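Local coordinates for protein pectinesterase A (Erwinia chrysanthemi, PDB 2NTP) that hydrolyses the methyl esters of pectin's galacturonate chains, releasing methanol in the first step of plant-tissue maceration and soft rot, at residues D189-D197 against S231-Y239; T173-T182 against G205-Q216. All blocks are in the same frame, centred on the assembly; numbering follows the deposited sequence.

Both contacts lie in the right-handed parallel beta-helix of this pectinesterase and border its pectin-binding cleft. Interaction 2 joins adjacent strands at the heart of the cleft, its centre about 9 Å from the centre of the chain, and carries the nucleophile D175 and the substrate-binding Y206. Interaction 1, centred about 19 Å from it, packs the end of strand 189-192 and the loop after it against the loop that leads into strand 239-242, and contributes R195, another substrate-binding residue. The two meet directly: Y239 CE2 lies 3.3 Å from T173 O, S192 OG is 3.4 Å from L207 CD1, and R195 NH1 rests 3.5 Å from V174 CG2. Along the chain the segments of the two interactions alternate.

Interaction 1: residues D189-D197 against S231-Y239; sequences DLVSRYRAD and SDSVPAKSY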
# COMPACT_ATOMS: atom_id res chain seq x y z
N ASP A 189 4.11 -4.84 -10.48
CA ASP A 189 3.58 -6.18 -10.28
C ASP A 189 2.80 -6.20 -8.97
O ASP A 189 3.38 -5.98 -7.91
CB ASP A 189 4.69 -7.22 -10.23
CG ASP A 189 5.21 -7.60 -11.60
OD1 ASP A 189 4.71 -7.06 -12.60
OD2 ASP A 189 6.12 -8.45 -11.67
N LEU A 190 1.51 -6.45 -9.07
CA LEU A 190 0.66 -6.55 -7.88
C LEU A 190 0.39 -8.02 -7.64
O LEU A 190 -0.27 -8.68 -8.45
CB LEU A 190 -0.64 -5.76 -8.07
CG LEU A 190 -0.49 -4.27 -8.47
CD1 LEU A 190 -1.85 -3.60 -8.54
CD2 LEU A 190 0.43 -3.49 -7.53
N VAL A 191 0.93 -8.53 -6.53
CA VAL A 191 1.04 -9.97 -6.30
C VAL A 191 0.05 -10.45 -5.23
O VAL A 191 0.21 -10.15 -4.05
CB VAL A 191 2.50 -10.36 -5.92
CG1 VAL A 191 2.64 -11.88 -5.78
CG2 VAL A 191 3.50 -9.82 -6.96
N SER A 192 -0.96 -11.20 -5.67
CA SER A 192 -1.97 -11.77 -4.77
C SER A 192 -1.43 -13.05 -4.15
O SER A 192 -1.03 -13.98 -4.86
CB SER A 192 -3.26 -12.08 -5.53
OG SER A 192 -3.92 -10.90 -5.94
N ARG A 193 -1.46 -13.11 -2.82
CA ARG A 193 -0.79 -14.18 -2.09
C ARG A 193 -1.71 -15.33 -1.70
O ARG A 193 -2.93 -15.16 -1.52
CB ARG A 193 -0.06 -13.61 -0.86
CG ARG A 193 0.94 -12.50 -1.22
CD ARG A 193 1.77 -12.08 -0.02
NE ARG A 193 2.86 -13.01 0.26
CZ ARG A 193 3.82 -12.79 1.16
NH1 ARG A 193 3.83 -11.67 1.86
NH2 ARG A 193 4.78 -13.70 1.34
N TYR A 194 -1.10 -16.50 -1.58
CA TYR A 194 -1.81 -17.72 -1.19
C TYR A 194 -2.32 -17.64 0.25
O TYR A 194 -1.61 -17.19 1.16
CB TYR A 194 -0.89 -18.92 -1.36
CG TYR A 194 -1.48 -20.21 -0.86
CD1 TYR A 194 -2.52 -20.84 -1.56
CD2 TYR A 194 -1.02 -20.81 0.30
CE1 TYR A 194 -3.08 -22.02 -1.11
CE2 TYR A 194 -1.58 -22.00 0.76
CZ TYR A 194 -2.61 -22.60 0.05
OH TYR A 194 -3.16 -23.78 0.50
N ARG A 195 -3.57 -18.07 0.46
CA ARG A 195 -4.18 -18.12 1.78
C ARG A 195 -4.44 -19.56 2.20
O ARG A 195 -5.41 -20.17 1.74
CB ARG A 195 -5.53 -17.38 1.79
CG ARG A 195 -5.45 -15.86 1.62
CD ARG A 195 -5.11 -15.14 2.92
NE ARG A 195 -6.02 -15.40 4.05
CZ ARG A 195 -7.13 -14.71 4.31
NH1 ARG A 195 -7.54 -13.74 3.50
NH2 ARG A 195 -7.87 -15.02 5.37
N ALA A 196 -3.58 -20.11 3.05
CA ALA A 196 -3.74 -21.48 3.54
C ALA A 196 -4.98 -21.62 4.44
O ALA A 196 -5.51 -22.72 4.62
CB ALA A 196 -2.50 -21.92 4.29
N ASP A 197 -5.44 -20.49 4.98
CA ASP A 197 -6.52 -20.47 5.97
C ASP A 197 -7.91 -20.26 5.37
O ASP A 197 -8.90 -20.23 6.10
CB ASP A 197 -6.24 -19.41 7.04
CG ASP A 197 -6.19 -18.00 6.49
OD1 ASP A 197 -5.47 -17.76 5.50
OD2 ASP A 197 -6.86 -17.10 7.05
N SER A 231 1.46 -17.87 -6.65
CA SER A 231 1.70 -19.28 -6.98
C SER A 231 0.48 -19.89 -7.65
O SER A 231 -0.63 -19.35 -7.58
CB SER A 231 1.99 -20.07 -5.71
OG SER A 231 0.78 -20.29 -5.01
N ASP A 232 0.69 -21.05 -8.27
CA ASP A 232 -0.40 -21.80 -8.89
C ASP A 232 -1.45 -22.28 -7.89
O ASP A 232 -2.56 -22.68 -8.28
CB ASP A 232 0.16 -22.97 -9.70
CG ASP A 232 0.93 -22.52 -10.93
OD1 ASP A 232 0.75 -21.37 -11.37
OD2 ASP A 232 1.73 -23.33 -11.46
N SER A 233 -1.12 -22.23 -6.60
CA SER A 233 -2.06 -22.64 -5.55
C SER A 233 -3.09 -21.56 -5.23
O SER A 233 -4.09 -21.83 -4.57
CB SER A 233 -1.30 -23.06 -4.28
OG SER A 233 -0.50 -24.20 -4.56
N VAL A 234 -2.85 -20.34 -5.71
CA VAL A 234 -3.86 -19.28 -5.62
C VAL A 234 -4.98 -19.62 -6.61
O VAL A 234 -4.77 -19.61 -7.83
CB VAL A 234 -3.26 -17.89 -5.93
CG1 VAL A 234 -4.35 -16.81 -5.88
CG2 VAL A 234 -2.13 -17.55 -4.95
N PRO A 235 -6.19 -19.94 -6.09
CA PRO A 235 -7.27 -20.43 -6.93
C PRO A 235 -7.79 -19.42 -7.96
O PRO A 235 -7.66 -18.21 -7.78
CB PRO A 235 -8.39 -20.77 -5.92
CG PRO A 235 -7.68 -20.92 -4.60
CD PRO A 235 -6.59 -19.88 -4.67
N ALA A 236 -8.37 -19.94 -9.03
CA ALA A 236 -9.09 -19.08 -9.96
C ALA A 236 -10.25 -18.42 -9.23
O ALA A 236 -10.86 -19.03 -8.34
CB ALA A 236 -9.60 -19.89 -11.15
N LYS A 237 -10.53 -17.16 -9.58
CA LYS A 237 -11.67 -16.41 -9.04
C LYS A 237 -11.67 -16.32 -7.51
O LYS A 237 -12.72 -16.46 -6.86
CB LYS A 237 -12.99 -16.97 -9.57
CG LYS A 237 -13.10 -16.88 -11.09
CD LYS A 237 -14.48 -17.25 -11.59
CE LYS A 237 -14.53 -17.24 -13.11
NZ LYS A 237 -14.28 -15.89 -13.70
N SER A 238 -10.49 -16.06 -6.94
CA SER A 238 -10.30 -15.98 -5.48
C SER A 238 -10.04 -14.56 -4.99
O SER A 238 -10.11 -14.30 -3.79
CB SER A 238 -9.14 -16.89 -5.04
OG SER A 238 -7.93 -16.53 -5.68
N TYR A 239 -9.74 -13.65 -5.92
CA TYR A 239 -9.37 -12.27 -5.58
C TYR A 239 -10.24 -11.20 -6.23
O TYR A 239 -10.53 -11.26 -7.43
CB TYR A 239 -7.90 -12.00 -5.95
CG TYR A 239 -6.95 -12.28 -4.81
CD1 TYR A 239 -6.50 -13.58 -4.55
CD2 TYR A 239 -6.51 -11.25 -3.98
CE1 TYR A 239 -5.63 -13.84 -3.50
CE2 TYR A 239 -5.65 -11.50 -2.93
CZ TYR A 239 -5.21 -12.79 -2.69
OH TYR A 239 -4.36 -13.03 -1.65
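The hydroxyl of Y239 donates a 2.6 Å hydrogen bond from OH to R193 O, reaching a lone pair in the carbonyl plane at a C=O...donor angle of 131°. Y239 OH also lies 3.1 Å from R193 N, so the phenol end sits against both polar backbone atoms of one residue. One residue before R193, S192 sets its CB over the centre of the Y239 ring, 3.4 Å from the centroid and 5° off the normal, a nearly centred CH-pi contact. S192 OG turns to lie beside its own backbone N (chi1 -69°) and sits over the same face, 3.3 Å from Y239 CD2. R193 thus holds the hydroxyl at the ring edge while S192 covers one face.

Farther out, an edge of the Y194 ring meets the turn 231-234. Y194 CD1 approaches S233 O at 3.5 Å, with the carbonyl oxygen near the ring plane, and S233 CB lies alongside. V234 CG2 packs against Y194 N and CB, 4.0 Å from Y194 CB, and also touches S192 O. The turn is braced internally by an ST turn, in which S231 OG accepts from S233 N.

R195 faces the cleft. It grips D197 side-on, with NE and NH2 each taking one carboxylate oxygen, while NH2 also bonds a bound galacturonate. This pairing probably helps fix the guanidinium for substrate.

E230 pairs with R193 and accepts from Y194 N, tying the loop to the residue that follows strand 226-229. The contact lies where the chain leaves strand 189-192, which runs between strands 169-172 and 226-229 in the parallel sheet; S192 and Y239 both pack on L207 of strand 205-210, and helix 111-116 borders R195 and D197.

Interaction 2: residues T173-T182 against G205-Q216; sequences TVDFIFGDGT and GYLTAPSTNINQ. With ADA (alpha-D-galactopyranuronic acid), chain C; ADA (alpha-D-galactopyranuronic acid), chain B.
D175 and Y206 lie side by side and point the same way into the substrate cleft, with carboxylate and ring planes 48° apart. D175 OD1 sits 3.5 Å from Y206 CD1, while the A209 methyl presses on the carboxyl carbon, A209 CB to D175 CG being 3.4 Å. On the other side of the corner F176 and L207 also run alongside each other, away from the substrate: CG of F176 takes the position between its backbone N and carbonyl carbon (chi1 70°), which lays one ring face over L207 O. Beyond these pairs the strands run parallel, with A209 N donating to I177 O (2.9 Å) and G179 N to A209 O. At the far end Q216 extends its amide to D180 O, Q216 NE2 to D180 O 2.9 Å, and also bonds Y218.

Y206 OH shares a 2.8 Å hydrogen bond with O3 of one galacturonate, an atom near the ring plane at its edge. D175 OD2 comes within 2.6 Å of O6B of another, and OD1 forms a salt bridge with R243. R243 probably orients the carboxylate, with Y206 and A209 packed against it; OD2 faces the bound acid's carboxyl group, a placement consistent with attack on a methyl ester.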
# COMPACT_ATOMS: atom_id res chain seq x y z
N THR A 173 -2.71 -9.75 0.58
CA THR A 173 -3.93 -10.55 0.54
C THR A 173 -5.16 -9.65 0.60
O THR A 173 -5.74 -9.31 -0.44
CB THR A 173 -3.94 -11.57 1.70
OG1 THR A 173 -3.66 -10.89 2.93
CG2 THR A 173 -2.86 -12.64 1.49
N VAL A 174 -5.54 -9.24 1.80
CA VAL A 174 -6.76 -8.45 2.00
C VAL A 174 -6.46 -6.96 2.01
O VAL A 174 -5.70 -6.48 2.85
CB VAL A 174 -7.46 -8.85 3.34
CG1 VAL A 174 -8.55 -7.84 3.72
CG2 VAL A 174 -8.04 -10.26 3.24
N ASP A 175 -7.07 -6.23 1.06
CA ASP A 175 -7.00 -4.77 1.02
C ASP A 175 -5.56 -4.28 1.00
O ASP A 175 -5.20 -3.37 1.76
CB ASP A 175 -7.77 -4.16 2.21
CG ASP A 175 -9.24 -4.54 2.25
OD1 ASP A 175 -9.73 -5.17 1.30
OD2 ASP A 175 -9.93 -4.21 3.25
N PHE A 176 -4.72 -4.88 0.16
CA PHE A 176 -3.28 -4.62 0.28
C PHE A 176 -2.80 -3.29 -0.30
O PHE A 176 -1.65 -2.90 -0.09
CB PHE A 176 -2.38 -5.84 -0.04
CG PHE A 176 -2.35 -6.27 -1.50
CD1 PHE A 176 -1.46 -5.67 -2.40
CD2 PHE A 176 -3.13 -7.34 -1.94
CE1 PHE A 176 -1.39 -6.09 -3.74
CE2 PHE A 176 -3.06 -7.78 -3.28
CZ PHE A 176 -2.19 -7.15 -4.17
N ILE A 177 -3.69 -2.61 -1.02
CA ILE A 177 -3.52 -1.19 -1.32
C ILE A 177 -4.81 -0.54 -0.88
O ILE A 177 -5.86 -0.83 -1.44
CB ILE A 177 -3.29 -0.91 -2.83
CG1 ILE A 177 -2.06 -1.66 -3.35
CG2 ILE A 177 -3.15 0.61 -3.06
CD1 ILE A 177 -1.96 -1.70 -4.88
N PHE A 178 -4.75 0.32 0.12
CA PHE A 178 -5.98 0.90 0.68
C PHE A 178 -5.76 2.33 1.15
O PHE A 178 -4.63 2.75 1.43
CB PHE A 178 -6.54 0.03 1.81
CG PHE A 178 -5.75 0.09 3.10
CD1 PHE A 178 -4.48 -0.48 3.18
CD2 PHE A 178 -6.29 0.69 4.23
CE1 PHE A 178 -3.74 -0.42 4.36
CE2 PHE A 178 -5.56 0.74 5.43
CZ PHE A 178 -4.29 0.18 5.49
N GLY A 179 -6.86 3.09 1.24
CA GLY A 179 -6.79 4.46 1.74
C GLY A 179 -7.39 5.47 0.79
O GLY A 179 -7.95 5.12 -0.25
N ASP A 180 -7.27 6.74 1.17
CA ASP A 180 -7.98 7.84 0.53
C ASP A 180 -7.07 8.72 -0.32
O ASP A 180 -7.50 9.74 -0.85
CB ASP A 180 -8.64 8.70 1.60
CG ASP A 180 -7.62 9.25 2.58
OD1 ASP A 180 -7.09 8.47 3.41
OD2 ASP A 180 -7.33 10.46 2.52
N GLY A 181 -5.80 8.33 -0.44
CA GLY A 181 -4.83 9.12 -1.19
C GLY A 181 -5.04 9.07 -2.69
O GLY A 181 -5.83 8.26 -3.20
N THR A 182 -4.35 9.96 -3.40
CA THR A 182 -4.26 9.87 -4.84
C THR A 182 -2.96 9.10 -5.10
O THR A 182 -1.87 9.63 -4.89
CB THR A 182 -4.20 11.26 -5.50
OG1 THR A 182 -5.41 11.98 -5.20
CG2 THR A 182 -4.04 11.15 -7.00
N GLY A 205 -8.74 -12.65 -1.06
CA GLY A 205 -8.41 -11.24 -0.80
C GLY A 205 -8.92 -10.24 -1.80
O GLY A 205 -9.74 -10.58 -2.67
N TYR A 206 -8.45 -9.01 -1.66
CA TYR A 206 -8.86 -7.87 -2.49
C TYR A 206 -7.63 -7.00 -2.71
O TYR A 206 -6.94 -6.64 -1.75
CB TYR A 206 -9.97 -7.06 -1.81
CG TYR A 206 -11.02 -7.92 -1.13
CD1 TYR A 206 -10.84 -8.34 0.19
CD2 TYR A 206 -12.16 -8.35 -1.82
CE1 TYR A 206 -11.78 -9.15 0.81
CE2 TYR A 206 -13.11 -9.17 -1.19
CZ TYR A 206 -12.90 -9.56 0.13
OH TYR A 206 -13.80 -10.37 0.78
N LEU A 207 -7.35 -6.67 -3.96
CA LEU A 207 -6.17 -5.87 -4.28
C LEU A 207 -6.27 -4.49 -3.65
O LEU A 207 -5.30 -3.98 -3.09
CB LEU A 207 -5.99 -5.71 -5.79
CG LEU A 207 -5.22 -6.80 -6.54
CD1 LEU A 207 -5.91 -8.15 -6.46
CD2 LEU A 207 -5.03 -6.37 -7.98
N THR A 208 -7.45 -3.88 -3.75
CA THR A 208 -7.61 -2.51 -3.30
C THR A 208 -8.82 -2.33 -2.39
O THR A 208 -9.80 -3.06 -2.49
CB THR A 208 -7.72 -1.51 -4.48
OG1 THR A 208 -8.95 -1.71 -5.19
CG2 THR A 208 -6.53 -1.67 -5.44
N ALA A 209 -8.72 -1.34 -1.51
CA ALA A 209 -9.85 -0.91 -0.69
C ALA A 209 -9.78 0.61 -0.58
O ALA A 209 -9.33 1.14 0.44
CB ALA A 209 -9.83 -1.58 0.68
N PRO A 210 -10.20 1.31 -1.65
CA PRO A 210 -10.12 2.77 -1.65
C PRO A 210 -11.18 3.40 -0.75
O PRO A 210 -12.31 2.90 -0.67
CB PRO A 210 -10.37 3.13 -3.11
CG PRO A 210 -11.26 2.04 -3.60
CD PRO A 210 -10.78 0.79 -2.90
N SER A 211 -10.80 4.49 -0.08
CA SER A 211 -11.70 5.26 0.77
C SER A 211 -11.79 6.71 0.28
O SER A 211 -12.14 7.62 1.03
CB SER A 211 -11.22 5.23 2.21
OG SER A 211 -9.86 5.63 2.28
N THR A 212 -11.49 6.88 -1.01
CA THR A 212 -11.41 8.19 -1.65
C THR A 212 -12.68 8.99 -1.38
O THR A 212 -13.77 8.51 -1.65
CB THR A 212 -11.27 8.03 -3.19
OG1 THR A 212 -10.53 6.84 -3.51
CG2 THR A 212 -10.60 9.25 -3.81
N ASN A 213 -12.53 10.21 -0.86
CA ASN A 213 -13.69 11.09 -0.68
C ASN A 213 -14.35 11.37 -2.03
O ASN A 213 -13.66 11.54 -3.04
CB ASN A 213 -13.29 12.40 -0.01
CG ASN A 213 -14.47 13.34 0.20
OD1 ASN A 213 -14.70 14.26 -0.58
ND2 ASN A 213 -15.25 13.08 1.25
N ILE A 214 -15.68 11.43 -2.04
CA ILE A 214 -16.44 11.61 -3.28
C ILE A 214 -16.04 12.87 -4.07
O ILE A 214 -16.12 12.88 -5.30
CB ILE A 214 -17.98 11.56 -3.03
CG1 ILE A 214 -18.77 11.50 -4.34
CG2 ILE A 214 -18.43 12.71 -2.13
CD1 ILE A 214 -18.44 10.28 -5.24
N ASN A 215 -15.58 13.90 -3.36
CA ASN A 215 -15.19 15.17 -3.99
C ASN A 215 -13.75 15.20 -4.50
O ASN A 215 -13.34 16.16 -5.15
CB ASN A 215 -15.44 16.34 -3.03
CG ASN A 215 -16.90 16.53 -2.70
OD1 ASN A 215 -17.76 16.48 -3.58
ND2 ASN A 215 -17.19 16.75 -1.42
N GLN A 216 -13.00 14.14 -4.20
CA GLN A 216 -11.63 14.00 -4.68
C GLN A 216 -11.64 13.31 -6.04
O GLN A 216 -12.23 12.25 -6.20
CB GLN A 216 -10.80 13.20 -3.67
CG GLN A 216 -9.33 13.07 -4.04
CD GLN A 216 -8.52 12.46 -2.93
OE1 GLN A 216 -8.49 12.98 -1.81
NE2 GLN A 216 -7.85 11.34 -3.22
C1 ADA C . -10.97 -5.90 8.62
C2 ADA C . -11.90 -4.81 9.16
C3 ADA C . -12.26 -3.83 8.04
C4 ADA C . -10.99 -3.29 7.38
C5 ADA C . -10.16 -4.47 6.86
C6 ADA C . -8.88 -4.06 6.18
O2 ADA C . -13.07 -5.43 9.70
O3 ADA C . -13.05 -2.76 8.58
O4 ADA C . -10.21 -2.59 8.35
O5 ADA C . -9.84 -5.32 7.97
O6B ADA C . -8.86 -3.12 5.35
O6A ADA C . -7.86 -4.71 6.49
C1 ADA B . -15.34 -13.00 6.40
C2 ADA B . -15.29 -11.80 5.44
C3 ADA B . -14.15 -11.97 4.43
C4 ADA B . -12.83 -12.19 5.15
C5 ADA B . -12.93 -13.35 6.15
C6 ADA B . -11.66 -13.47 6.96
O1 ADA B . -15.75 -14.19 5.72
O2 ADA B . -16.54 -11.65 4.75
O3 ADA B . -14.06 -10.82 3.58
O4 ADA B . -12.41 -10.98 5.81
O5 ADA B . -14.06 -13.19 7.03
O6B ADA B . -11.59 -12.88 8.06
O6A ADA B . -10.72 -14.16 6.50
O HOH W 1 -7.94 6.57 -2.70
O HOH W 2 -8.93 6.76 4.60